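Local coordinates for insulinase family protease (PDB 3GO9), which is a predicted insulinase-family (M16) protease that binds zinc ions, its activity inferred from its family, at residues Y215-V220 / D389-Q394; P46-E51 / R385-I390. All blocks are in the same frame, centred on the assembly; numbering follows the deposited sequence.

Interaction 1: Y215-V220 / D389-Q394. With ZN (zinc ion), chain B.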
# COMPACT_ATOMS: atom_id res chain seq x y z
N TYR A 215 9.99 -12.38 -2.50
CA TYR A 215 10.54 -11.34 -3.33
C TYR A 215 11.93 -10.98 -2.81
O TYR A 215 12.15 -10.94 -1.61
CB TYR A 215 9.72 -10.03 -3.26
CG TYR A 215 8.26 -10.16 -3.61
CD1 TYR A 215 7.80 -9.72 -4.86
CD2 TYR A 215 7.36 -10.63 -2.71
CE1 TYR A 215 6.44 -9.85 -5.21
CE2 TYR A 215 6.04 -10.78 -3.04
CZ TYR A 215 5.60 -10.36 -4.30
OH TYR A 215 4.23 -10.47 -4.63
N VAL A 216 12.87 -10.73 -3.73
CA VAL A 216 14.21 -10.36 -3.38
C VAL A 216 14.60 -9.19 -4.29
O VAL A 216 14.48 -9.30 -5.55
CB VAL A 216 15.21 -11.51 -3.60
CG1 VAL A 216 16.68 -11.09 -3.28
CG2 VAL A 216 14.80 -12.75 -2.78
N VAL A 217 15.16 -8.16 -3.68
CA VAL A 217 15.73 -7.03 -4.44
C VAL A 217 17.14 -6.77 -3.95
O VAL A 217 17.34 -6.56 -2.74
CB VAL A 217 14.94 -5.76 -4.21
CG1 VAL A 217 15.60 -4.53 -4.90
CG2 VAL A 217 13.48 -5.95 -4.74
N GLY A 218 18.09 -6.70 -4.88
CA GLY A 218 19.44 -6.36 -4.48
C GLY A 218 20.47 -6.80 -5.46
O GLY A 218 20.18 -7.39 -6.49
N ASN A 219 21.72 -6.46 -5.16
CA ASN A 219 22.81 -6.79 -6.08
C ASN A 219 23.23 -8.19 -5.76
O ASN A 219 24.25 -8.43 -5.11
CB ASN A 219 23.98 -5.82 -5.93
CG ASN A 219 25.10 -6.15 -6.92
OD1 ASN A 219 24.83 -6.60 -8.03
ND2 ASN A 219 26.34 -5.81 -6.56
N VAL A 220 22.39 -9.14 -6.17
CA VAL A 220 22.63 -10.51 -5.87
C VAL A 220 23.04 -11.25 -7.13
O VAL A 220 22.92 -10.73 -8.22
CB VAL A 220 21.38 -11.15 -5.26
CG1 VAL A 220 20.93 -10.37 -4.05
CG2 VAL A 220 20.28 -11.14 -6.22
N ASP A 389 14.99 -0.76 -0.72
CA ASP A 389 13.70 -0.88 -0.01
C ASP A 389 12.51 -0.17 -0.66
O ASP A 389 11.35 -0.59 -0.53
CB ASP A 389 13.82 -0.52 1.45
CG ASP A 389 13.83 0.98 1.71
OD1 ASP A 389 12.76 1.58 1.70
OD2 ASP A 389 14.91 1.52 1.89
N ILE A 390 12.79 0.92 -1.39
CA ILE A 390 11.78 1.63 -2.14
C ILE A 390 11.36 0.84 -3.39
O ILE A 390 10.14 0.73 -3.69
CB ILE A 390 12.18 3.09 -2.47
CG1 ILE A 390 12.35 3.87 -1.16
CG2 ILE A 390 11.11 3.75 -3.40
CD1 ILE A 390 13.03 5.23 -1.33
N LEU A 391 12.35 0.28 -4.10
CA LEU A 391 12.05 -0.62 -5.20
C LEU A 391 11.13 -1.75 -4.70
O LEU A 391 10.20 -2.17 -5.41
CB LEU A 391 13.34 -1.21 -5.81
CG LEU A 391 14.31 -0.23 -6.44
CD1 LEU A 391 15.64 -0.94 -6.88
CD2 LEU A 391 13.67 0.52 -7.62
N MSE A 392 11.45 -2.28 -3.53
CA MSE A 392 10.67 -3.38 -2.96
C MSE A 392 9.26 -2.95 -2.63
O MSE A 392 8.30 -3.65 -3.01
CB MSE A 392 11.34 -4.02 -1.74
CG MSE A 392 10.50 -5.07 -1.11
SE MSE A 392 10.33 -6.66 -2.30
CE MSE A 392 12.04 -7.45 -1.89
N SER A 393 9.10 -1.82 -1.91
CA SER A 393 7.76 -1.41 -1.52
C SER A 393 6.90 -1.07 -2.72
O SER A 393 5.70 -1.31 -2.72
CB SER A 393 7.78 -0.31 -0.47
OG SER A 393 8.50 0.78 -0.93
N GLN A 394 7.52 -0.50 -3.76
CA GLN A 394 6.79 -0.22 -4.99
C GLN A 394 6.28 -1.49 -5.63
O GLN A 394 5.12 -1.54 -6.06
CB GLN A 394 7.68 0.56 -5.97
CG GLN A 394 7.90 2.00 -5.57
CD GLN A 394 8.63 2.85 -6.59
OE1 GLN A 394 8.99 2.40 -7.69
NE2 GLN A 394 8.94 4.10 -6.18
ZN ZN B . 17.15 0.93 2.58
O HOH W 1 17.24 -1.21 1.60
O HOH W 2 19.57 0.87 2.33
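Val217 and Met392, here a selenomethionine, slide past each other in opposite directions, and the terminal methyl of the selenomethionine lodges beside a branch of the valine, Val217 CG2 lying 3.5 Å from Met392 CE. The long side chain leaves the helix with CG anti to the backbone N, then bends at chi2 and again at chi3 (80°), the second bend settling CE by the strand backbone, where it meets Tyr215 O at 3.5 Å. An unbranched, flexible chain suits the place, since its two bends carry CE up to the valine branch and the strand backbone. The selenium forms the shoulder of the same bump: Met392 SE rests 3.6 Å from Tyr215 CB and 5.2 Å from the centroid of the Tyr215 ring, 51° off its normal, an oblique Met-aromatic contact. The ring leads away from the contact, its OH hydrogen-bonded to Gln399, further on in the same helix. This is a sheet-helix interface of an alpha+beta domain of the M16 type: strand 212-218, hydrogen-bonded between strands 36-41 and 50-56, packs against helix 388-401, the two running nearly antiparallel at 150° with their local axes 8.4 Å apart. That spacing suits beta-branched valine, a short, broad knob. Its second branch serves the neighbouring helix position, Val217 CG1 meeting Leu391 CD1 at 4.1 Å where the two side chains cross at about a right angle. Thr42 also touches both Val217 and Leu391. One turn before Met392, Asp389 points away from the strand; its OD2 binds zinc at 2.4 Å, while OD1 forms a salt bridge with Arg102.

Interaction 2: P46-E51 / R385-I390. With ZN (zinc ion), chain B.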
# COMPACT_ATOMS: atom_id res chain seq x y z
N PRO A 46 25.00 -1.28 -6.14
CA PRO A 46 25.84 -2.41 -5.92
C PRO A 46 26.16 -2.65 -4.45
O PRO A 46 26.43 -3.79 -4.10
CB PRO A 46 27.12 -2.05 -6.71
CG PRO A 46 27.12 -0.59 -6.74
CD PRO A 46 25.68 -0.26 -6.95
N SER A 47 26.06 -1.59 -3.62
CA SER A 47 26.40 -1.63 -2.21
C SER A 47 25.20 -1.54 -1.25
O SER A 47 25.37 -1.56 -0.02
CB SER A 47 27.41 -0.51 -1.89
OG SER A 47 26.82 0.77 -2.00
N ASP A 48 23.98 -1.47 -1.82
CA ASP A 48 22.80 -1.28 -1.01
C ASP A 48 22.38 -2.62 -0.34
O ASP A 48 22.79 -3.71 -0.73
CB ASP A 48 21.70 -0.77 -1.94
CG ASP A 48 20.69 0.08 -1.26
OD1 ASP A 48 20.64 0.15 0.02
OD2 ASP A 48 19.91 0.68 -2.03
N ARG A 49 21.54 -2.51 0.67
CA ARG A 49 21.08 -3.68 1.42
C ARG A 49 20.19 -4.58 0.55
O ARG A 49 19.52 -4.11 -0.42
CB ARG A 49 20.33 -3.21 2.69
CG ARG A 49 21.25 -2.51 3.72
CD ARG A 49 20.53 -2.27 5.00
NE ARG A 49 20.37 -3.44 5.87
CZ ARG A 49 21.27 -3.91 6.74
NH1 ARG A 49 22.45 -3.30 6.85
NH2 ARG A 49 21.01 -4.93 7.51
N ILE A 50 20.22 -5.86 0.88
CA ILE A 50 19.45 -6.88 0.12
C ILE A 50 18.16 -6.99 0.85
O ILE A 50 18.15 -7.36 2.05
CB ILE A 50 20.17 -8.20 0.09
CG1 ILE A 50 21.59 -8.07 -0.44
CG2 ILE A 50 19.38 -9.29 -0.67
CD1 ILE A 50 21.70 -7.29 -1.69
N GLU A 51 17.04 -6.79 0.13
CA GLU A 51 15.71 -6.84 0.74
C GLU A 51 14.98 -8.12 0.37
O GLU A 51 14.90 -8.45 -0.79
CB GLU A 51 14.87 -5.63 0.32
CG GLU A 51 15.48 -4.28 0.69
CD GLU A 51 15.51 -4.05 2.19
OE1 GLU A 51 14.56 -4.50 2.88
OE2 GLU A 51 16.46 -3.38 2.70
N ARG A 385 18.89 6.46 -8.21
CA ARG A 385 19.05 6.98 -6.85
C ARG A 385 18.08 6.28 -5.88
O ARG A 385 18.03 6.66 -4.71
CB ARG A 385 18.82 8.49 -6.83
CG ARG A 385 19.86 9.30 -7.61
CD ARG A 385 19.42 10.77 -7.87
NE ARG A 385 19.12 11.47 -6.63
CZ ARG A 385 19.93 12.32 -5.97
NH1 ARG A 385 19.52 12.86 -4.82
NH2 ARG A 385 21.14 12.64 -6.43
N THR A 386 17.34 5.30 -6.36
CA THR A 386 16.28 4.65 -5.55
C THR A 386 16.82 3.45 -4.75
O THR A 386 17.29 2.44 -5.28
CB THR A 386 15.08 4.24 -6.40
OG1 THR A 386 14.58 5.41 -7.09
CG2 THR A 386 13.93 3.69 -5.54
N ASP A 387 16.71 3.60 -3.43
CA ASP A 387 17.10 2.58 -2.43
C ASP A 387 16.31 1.27 -2.73
O ASP A 387 15.16 1.25 -3.11
CB ASP A 387 16.68 3.15 -1.07
CG ASP A 387 17.14 2.36 0.15
OD1 ASP A 387 17.18 1.14 0.11
OD2 ASP A 387 17.39 3.02 1.19
N THR A 388 17.00 0.15 -2.55
CA THR A 388 16.39 -1.19 -2.70
C THR A 388 15.09 -1.36 -1.90
O THR A 388 14.17 -1.98 -2.37
CB THR A 388 17.38 -2.30 -2.35
OG1 THR A 388 17.94 -2.03 -1.06
CG2 THR A 388 18.51 -2.40 -3.40
N ASP A 389 14.99 -0.76 -0.72
CA ASP A 389 13.70 -0.88 -0.01
C ASP A 389 12.51 -0.17 -0.66
O ASP A 389 11.35 -0.59 -0.53
CB ASP A 389 13.82 -0.52 1.45
CG ASP A 389 13.83 0.98 1.71
OD1 ASP A 389 12.76 1.58 1.70
OD2 ASP A 389 14.91 1.52 1.89
N ILE A 390 12.79 0.92 -1.39
CA ILE A 390 11.78 1.63 -2.14
C ILE A 390 11.36 0.84 -3.39
O ILE A 390 10.14 0.73 -3.69
CB ILE A 390 12.18 3.09 -2.47
CG1 ILE A 390 12.35 3.87 -1.16
CG2 ILE A 390 11.11 3.75 -3.40
CD1 ILE A 390 13.03 5.23 -1.33
ZN ZN B . 17.15 0.93 2.58
O HOH W 2 19.57 0.87 2.33
O HOH W 1 17.24 -1.21 1.60
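Asp48 and Thr388 reach toward each other tip to tip at the start of helix 388-401, whose N-cap is Asp387. The helix begins with amide N-H groups that lack carbonyl partners, and two carboxylates supply them. Thr388 N donates to Asp48 OD2 at 3.0 Å, almost straight (168°), from above the carboxylate plane; Asp389 N donates to Asp387 OD1 at 3.0 Å, the capping bond. Aspartate suits both places, being short enough to reach an amide, and its negative charge is probably favoured at the helix's N-terminal end. Thr388 suits its place through a hydroxyl that works in both directions: OG1, between the backbone N and the carbonyl carbon (chi1 52°), donates to Arg49 O at 2.7 Å and accepts from water 1. Glu51 lies beside Asp389, pointing the same way, Glu51 CD 4.0 Å from Asp389 CB.

Asp387 also grips the zinc through both oxygens, sharing it with Asp389, Asp99 and Glu101. Two zinc-bound waters carry the site to the other segment: water 2 donates to Asp48 OD1 at 2.6 Å, and water 1 to Glu51 OE2 at 2.6 Å, so both carboxylates reach the zinc through water, as second-shell groups. Further out, Arg45 pairs with Asp48 and Arg53 with Glu51, whose OE2 is also held by Ser119. Asp48 is steadied from its own loop, where Arg49 N donates to Asp48 OD1 at 2.9 Å.

Along the chain, residues 46-51 come first, 215-220 follow far later, and 385-394 close both contacts, so interactions 1 and 2 end on the same helix, 388-401, and share Asp389 and Ile390. Their centres are 6 Å apart. Strands 50-56 and 212-218 are neighbours in the seven-stranded sheet, and Val217 O lies 2.9 Å from Glu51 N, a probable hydrogen bond between them. Met392 CE of interaction 1 also packs on Glu51 O of interaction 2. Hydrophobic seating of the first helical turns thus adjoins the polar, zinc-bound start of helix 388-401, joining a late helix to a sheet built from early strands.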